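Superoxide dismutase (Clostridium difficile, PDB 4JZ2) probably disproportionates superoxide radicals to hydrogen peroxide and dioxygen, as a metal-dependent enzyme of the iron/manganese superoxide dismutase family, here with cobalt bound. Local coordinates at residues I164-W169 against E183-W188; A82-F87 against S131-L136. All coordinates share one frame; numbering follows the deposited sequence.

Contact 1 (I164-W169 against E183-W188); sequences IGLDVW and EYIDNW. With CO (cobalt (II) ion), chain B.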
# COMPACT_ATOMS: atom_id res chain seq x y z
N ILE A 164 16.70 -11.97 5.14
CA ILE A 164 16.60 -10.85 4.20
C ILE A 164 15.14 -10.46 4.06
O ILE A 164 14.26 -11.22 4.45
CB ILE A 164 17.16 -11.18 2.81
CG1 ILE A 164 16.21 -12.12 2.06
CG2 ILE A 164 18.58 -11.73 2.91
CD1 ILE A 164 16.61 -12.35 0.60
N GLY A 165 14.88 -9.28 3.51
CA GLY A 165 13.52 -8.77 3.40
C GLY A 165 13.47 -7.74 2.28
O GLY A 165 14.41 -6.98 2.11
N LEU A 166 12.37 -7.73 1.52
CA LEU A 166 12.20 -6.81 0.40
C LEU A 166 10.96 -5.94 0.62
O LEU A 166 9.87 -6.46 0.83
CB LEU A 166 12.05 -7.60 -0.90
CG LEU A 166 11.75 -6.81 -2.19
CD1 LEU A 166 12.81 -5.74 -2.45
CD2 LEU A 166 11.63 -7.77 -3.36
N ASP A 167 11.15 -4.63 0.57
CA ASP A 167 10.07 -3.65 0.66
C ASP A 167 9.31 -3.62 -0.67
O ASP A 167 9.90 -3.30 -1.72
CB ASP A 167 10.69 -2.27 0.93
CG ASP A 167 9.68 -1.20 1.26
OD1 ASP A 167 8.45 -1.47 1.24
OD2 ASP A 167 10.11 -0.06 1.56
N VAL A 168 8.03 -4.00 -0.67
CA VAL A 168 7.23 -3.88 -1.90
C VAL A 168 6.10 -2.86 -1.82
O VAL A 168 5.14 -2.91 -2.60
CB VAL A 168 6.71 -5.24 -2.46
CG1 VAL A 168 7.89 -6.11 -2.89
CG2 VAL A 168 5.82 -5.94 -1.43
N TRP A 169 6.22 -1.94 -0.87
CA TRP A 169 5.43 -0.71 -0.93
C TRP A 169 5.76 -0.09 -2.28
O TRP A 169 6.91 -0.15 -2.73
CB TRP A 169 5.85 0.24 0.17
CG TRP A 169 5.29 -0.10 1.55
CD1 TRP A 169 5.45 -1.27 2.24
CD2 TRP A 169 4.49 0.76 2.37
NE1 TRP A 169 4.80 -1.19 3.47
CE2 TRP A 169 4.20 0.06 3.56
CE3 TRP A 169 4.00 2.07 2.23
CZ2 TRP A 169 3.44 0.61 4.59
CZ3 TRP A 169 3.24 2.62 3.25
CH2 TRP A 169 2.97 1.88 4.42
N GLU A 183 9.85 -6.58 -12.27
CA GLU A 183 11.18 -6.17 -12.70
C GLU A 183 12.01 -5.67 -11.54
O GLU A 183 13.21 -5.92 -11.46
CB GLU A 183 11.11 -5.10 -13.79
CG GLU A 183 10.55 -5.65 -15.08
CD GLU A 183 10.46 -4.60 -16.17
OE1 GLU A 183 10.89 -3.44 -15.94
OE2 GLU A 183 9.95 -4.95 -17.26
N TYR A 184 11.35 -4.96 -10.63
CA TYR A 184 11.99 -4.48 -9.42
C TYR A 184 12.52 -5.64 -8.59
O TYR A 184 13.68 -5.64 -8.16
CB TYR A 184 10.96 -3.70 -8.61
CG TYR A 184 11.32 -3.38 -7.17
CD1 TYR A 184 12.45 -2.62 -6.86
CD2 TYR A 184 10.50 -3.80 -6.13
CE1 TYR A 184 12.77 -2.30 -5.53
CE2 TYR A 184 10.79 -3.50 -4.82
CZ TYR A 184 11.92 -2.75 -4.52
OH TYR A 184 12.16 -2.45 -3.20
N ILE A 185 11.66 -6.62 -8.37
CA ILE A 185 12.01 -7.78 -7.56
C ILE A 185 13.20 -8.53 -8.17
O ILE A 185 14.17 -8.85 -7.47
CB ILE A 185 10.81 -8.73 -7.41
CG1 ILE A 185 9.67 -8.02 -6.67
CG2 ILE A 185 11.22 -10.03 -6.69
CD1 ILE A 185 8.30 -8.68 -6.81
N ASP A 186 13.13 -8.79 -9.47
CA ASP A 186 14.21 -9.48 -10.16
C ASP A 186 15.54 -8.72 -10.05
O ASP A 186 16.58 -9.31 -9.77
CB ASP A 186 13.87 -9.68 -11.64
CG ASP A 186 14.78 -10.70 -12.31
OD1 ASP A 186 14.83 -11.87 -11.85
OD2 ASP A 186 15.46 -10.33 -13.30
N ASN A 187 15.50 -7.41 -10.28
CA ASN A 187 16.71 -6.59 -10.17
C ASN A 187 17.30 -6.50 -8.77
O ASN A 187 18.52 -6.38 -8.61
CB ASN A 187 16.46 -5.19 -10.70
CG ASN A 187 16.76 -5.07 -12.18
OD1 ASN A 187 17.26 -6.01 -12.79
ND2 ASN A 187 16.48 -3.91 -12.75
N TRP A 188 16.43 -6.55 -7.77
CA TRP A 188 16.85 -6.35 -6.38
C TRP A 188 17.87 -7.39 -5.95
O TRP A 188 18.74 -7.11 -5.13
CB TRP A 188 15.63 -6.39 -5.46
CG TRP A 188 15.93 -6.27 -4.00
CD1 TRP A 188 16.31 -5.14 -3.33
CD2 TRP A 188 15.84 -7.31 -3.02
NE1 TRP A 188 16.46 -5.42 -1.98
CE2 TRP A 188 16.19 -6.75 -1.77
CE3 TRP A 188 15.51 -8.67 -3.07
CZ2 TRP A 188 16.20 -7.49 -0.59
CZ3 TRP A 188 15.52 -9.40 -1.90
CH2 TRP A 188 15.87 -8.81 -0.68
CO CO B . 9.64 1.69 2.37
O HOH W 1 7.79 0.41 3.25

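Contact 2 (A82-F87 against S131-L136); sequences AYNHKF and SGWAWL. With CO (cobalt (II) ion), chain B.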
# COMPACT_ATOMS: atom_id res chain seq x y z
N ALA A 82 10.32 1.99 11.20
CA ALA A 82 11.68 2.32 11.58
C ALA A 82 12.56 1.08 11.52
O ALA A 82 13.65 1.10 10.96
CB ALA A 82 11.72 2.94 12.97
N TYR A 83 12.07 -0.02 12.08
CA TYR A 83 12.88 -1.24 12.13
C TYR A 83 13.05 -1.85 10.74
O TYR A 83 14.15 -2.26 10.36
CB TYR A 83 12.26 -2.27 13.08
CG TYR A 83 13.02 -3.57 13.10
CD1 TYR A 83 14.05 -3.79 14.00
CD2 TYR A 83 12.73 -4.58 12.19
CE1 TYR A 83 14.76 -4.98 14.02
CE2 TYR A 83 13.42 -5.77 12.18
CZ TYR A 83 14.44 -5.97 13.10
OH TYR A 83 15.13 -7.15 13.09
N ASN A 84 11.96 -1.93 9.98
CA ASN A 84 12.00 -2.57 8.67
C ASN A 84 12.91 -1.82 7.71
O ASN A 84 13.59 -2.44 6.90
CB ASN A 84 10.59 -2.65 8.05
CG ASN A 84 9.67 -3.58 8.82
OD1 ASN A 84 10.13 -4.41 9.59
ND2 ASN A 84 8.36 -3.44 8.60
N HIS A 85 12.92 -0.50 7.79
CA HIS A 85 13.73 0.28 6.86
C HIS A 85 15.21 0.25 7.23
O HIS A 85 16.07 0.12 6.36
CB HIS A 85 13.19 1.70 6.71
CG HIS A 85 11.94 1.77 5.88
ND1 HIS A 85 10.68 1.58 6.42
CD2 HIS A 85 11.77 1.93 4.55
CE1 HIS A 85 9.79 1.67 5.46
NE2 HIS A 85 10.42 1.88 4.31
N LYS A 86 15.50 0.38 8.52
CA LYS A 86 16.87 0.20 8.96
C LYS A 86 17.37 -1.13 8.43
O LYS A 86 18.45 -1.21 7.83
CB LYS A 86 16.98 0.23 10.49
CG LYS A 86 18.44 0.28 10.94
CD LYS A 86 18.65 -0.30 12.33
CE LYS A 86 18.04 0.56 13.40
NZ LYS A 86 18.45 0.10 14.76
N PHE A 87 16.58 -2.18 8.65
CA PHE A 87 16.92 -3.53 8.19
C PHE A 87 17.12 -3.58 6.67
O PHE A 87 18.07 -4.19 6.17
CB PHE A 87 15.83 -4.53 8.58
CG PHE A 87 16.14 -5.95 8.17
CD1 PHE A 87 16.71 -6.84 9.08
CD2 PHE A 87 15.88 -6.40 6.89
CE1 PHE A 87 17.01 -8.14 8.72
CE2 PHE A 87 16.18 -7.70 6.51
CZ PHE A 87 16.76 -8.57 7.43
N SER A 131 0.29 -2.74 0.27
CA SER A 131 1.63 -2.41 0.76
C SER A 131 2.14 -3.55 1.65
O SER A 131 1.36 -4.17 2.36
CB SER A 131 1.61 -1.10 1.55
OG SER A 131 1.01 -0.04 0.80
N GLY A 132 3.45 -3.82 1.62
CA GLY A 132 3.99 -4.83 2.51
C GLY A 132 5.40 -5.27 2.18
O GLY A 132 6.11 -4.59 1.45
N TRP A 133 5.78 -6.45 2.68
CA TRP A 133 7.16 -6.92 2.64
C TRP A 133 7.18 -8.41 2.37
O TRP A 133 6.26 -9.14 2.77
CB TRP A 133 7.84 -6.69 3.99
CG TRP A 133 8.02 -5.26 4.35
CD1 TRP A 133 7.06 -4.42 4.83
CD2 TRP A 133 9.23 -4.51 4.29
NE1 TRP A 133 7.60 -3.17 5.06
CE2 TRP A 133 8.93 -3.20 4.72
CE3 TRP A 133 10.54 -4.81 3.89
CZ2 TRP A 133 9.89 -2.19 4.79
CZ3 TRP A 133 11.50 -3.80 3.95
CH2 TRP A 133 11.17 -2.51 4.40
N ALA A 134 8.23 -8.88 1.70
CA ALA A 134 8.48 -10.31 1.61
C ALA A 134 9.75 -10.59 2.39
O ALA A 134 10.71 -9.81 2.32
CB ALA A 134 8.66 -10.75 0.15
N TRP A 135 9.76 -11.69 3.13
CA TRP A 135 10.85 -11.99 4.05
C TRP A 135 11.35 -13.41 3.91
O TRP A 135 10.57 -14.35 3.71
CB TRP A 135 10.39 -11.84 5.51
CG TRP A 135 9.78 -10.52 5.88
CD1 TRP A 135 8.45 -10.21 5.91
CD2 TRP A 135 10.47 -9.35 6.30
NE1 TRP A 135 8.27 -8.91 6.32
CE2 TRP A 135 9.50 -8.35 6.57
CE3 TRP A 135 11.83 -9.03 6.49
CZ2 TRP A 135 9.84 -7.07 6.99
CZ3 TRP A 135 12.16 -7.76 6.93
CH2 TRP A 135 11.17 -6.79 7.17
N LEU A 136 12.66 -13.57 4.04
CA LEU A 136 13.22 -14.86 4.40
C LEU A 136 13.47 -14.81 5.90
O LEU A 136 14.18 -13.93 6.38
CB LEU A 136 14.54 -15.09 3.65
CG LEU A 136 15.35 -16.32 4.09
CD1 LEU A 136 14.63 -17.61 3.71
CD2 LEU A 136 16.73 -16.28 3.46
CO CO B . 9.64 1.69 2.37
O HOH W 1 7.79 0.41 3.25

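Contact 1 (I164-W169 against E183-W188)
Tyr184 OH donates to Asp167 O over 2.8 Å, the carbonyl oxygen lying in the plane of the tyrosine ring at its edge. The C=O...donor angle is 154°, and the hydroxyl stays in the carbonyl plane. A tyrosine suits the place because its long, rigid ring can carry a hydroxyl from helix 181-188 to the backbone of a strand. The same hydroxyl touches Leu166 CD1, a methyl that also sits over Trp188, 3.4 Å from the centroid of the five-membered ring and only 6° off its normal, a CH-pi contact. Leu166 extends its CG opposite the backbone N (chi1 175°), which carries both methyls to the helix: CD1 enters between Tyr184 and Trp188, while CD2 meets Ile185 CG1 at 3.9 Å. In this C-terminal domain of the iron/manganese dismutase fold, the strand ends at metal ligand Asp167, whose OD2 binds cobalt at 2.0 Å; His30, His85 and His171 are the other protein ligands. Asp167 OD1 accepts from Trp169 N in an Asx turn, met from above the carboxylate plane, which helps fix the carboxylate's rotation. Where the chain turns a corner, Ile164 CD1 packs against the edge of Trp188, 3.8 Å from CH2.

Contact 2 (A82-F87 against S131-L136)
Asn84 and His85 both hold CG anti to the carbonyl carbon (chi1 -67° and -75°); with much the same torsion, the turn of the helix from one residue to the next sends Asn84 over a face of Trp133 and His85 to its edge. Asn84 lays its CB over the indole, 3.8 Å from the centroid of the six-membered ring, a CH-pi contact. At the indole's edge, Trp133 CZ2 lies over the imidazole face, 3.9 Å from His85 CE1, and the planes are at 82° in a T-shaped pair. Beyond Asn84 the next indole follows, with Asn84 OD1 3.5 Å from Trp135 CH2. Trp135 in turn directs its edge toward the face of Phe87 in an offset edge-to-face pair, the centroids 5.8 Å apart. Trp133 and Trp135 alternate with small Ala134 along strand 132-136, so both broad rings fall on the helix side of the sheet and pack between helix 72-90 and the sheet, joining the alpha-hairpin and C-terminal domains. The N-H groups find partners outside the two segments: Asn84 ND2 and Trp133 NE1 both bond to Gln152 OE1, and Trp135 NE1 bonds to Thr149 OG1. His85 ND1 is hydrogen-bonded to Gly81 O, a second-shell contact that probably helps to position NE2, 2.1 Å from the cobalt. A water also binds the metal. The metal bond, the Gly81 carbonyl and the indole edge over its face together probably hold the imidazole's orientation, while carbon-rich indole surface probably gives this side of the metal site a largely apolar wall.

Overall arrangement
From the N terminus, the chain supplies metal ligand His30 on helix 24-46 and then His85 on helix 72-90. Contact 2 closes a largely helical excursion of 43 residues by bringing strand 132-138 back against helix 72-90, joining the alpha-hairpin domain to the C-terminal one. The chain then runs through strand 144-150 to strand 161-167, where contact 1 begins; it closes a shorter loop of 13 residues, which includes His171, within the C-terminal domain. The two loops follow in series, neither nesting nor crossing. Antiparallel neighbours 132-138 and 161-167 couple them, with Leu166 N probably bonded to Ala134 O, and the shared cobalt joins His85 to Asp167.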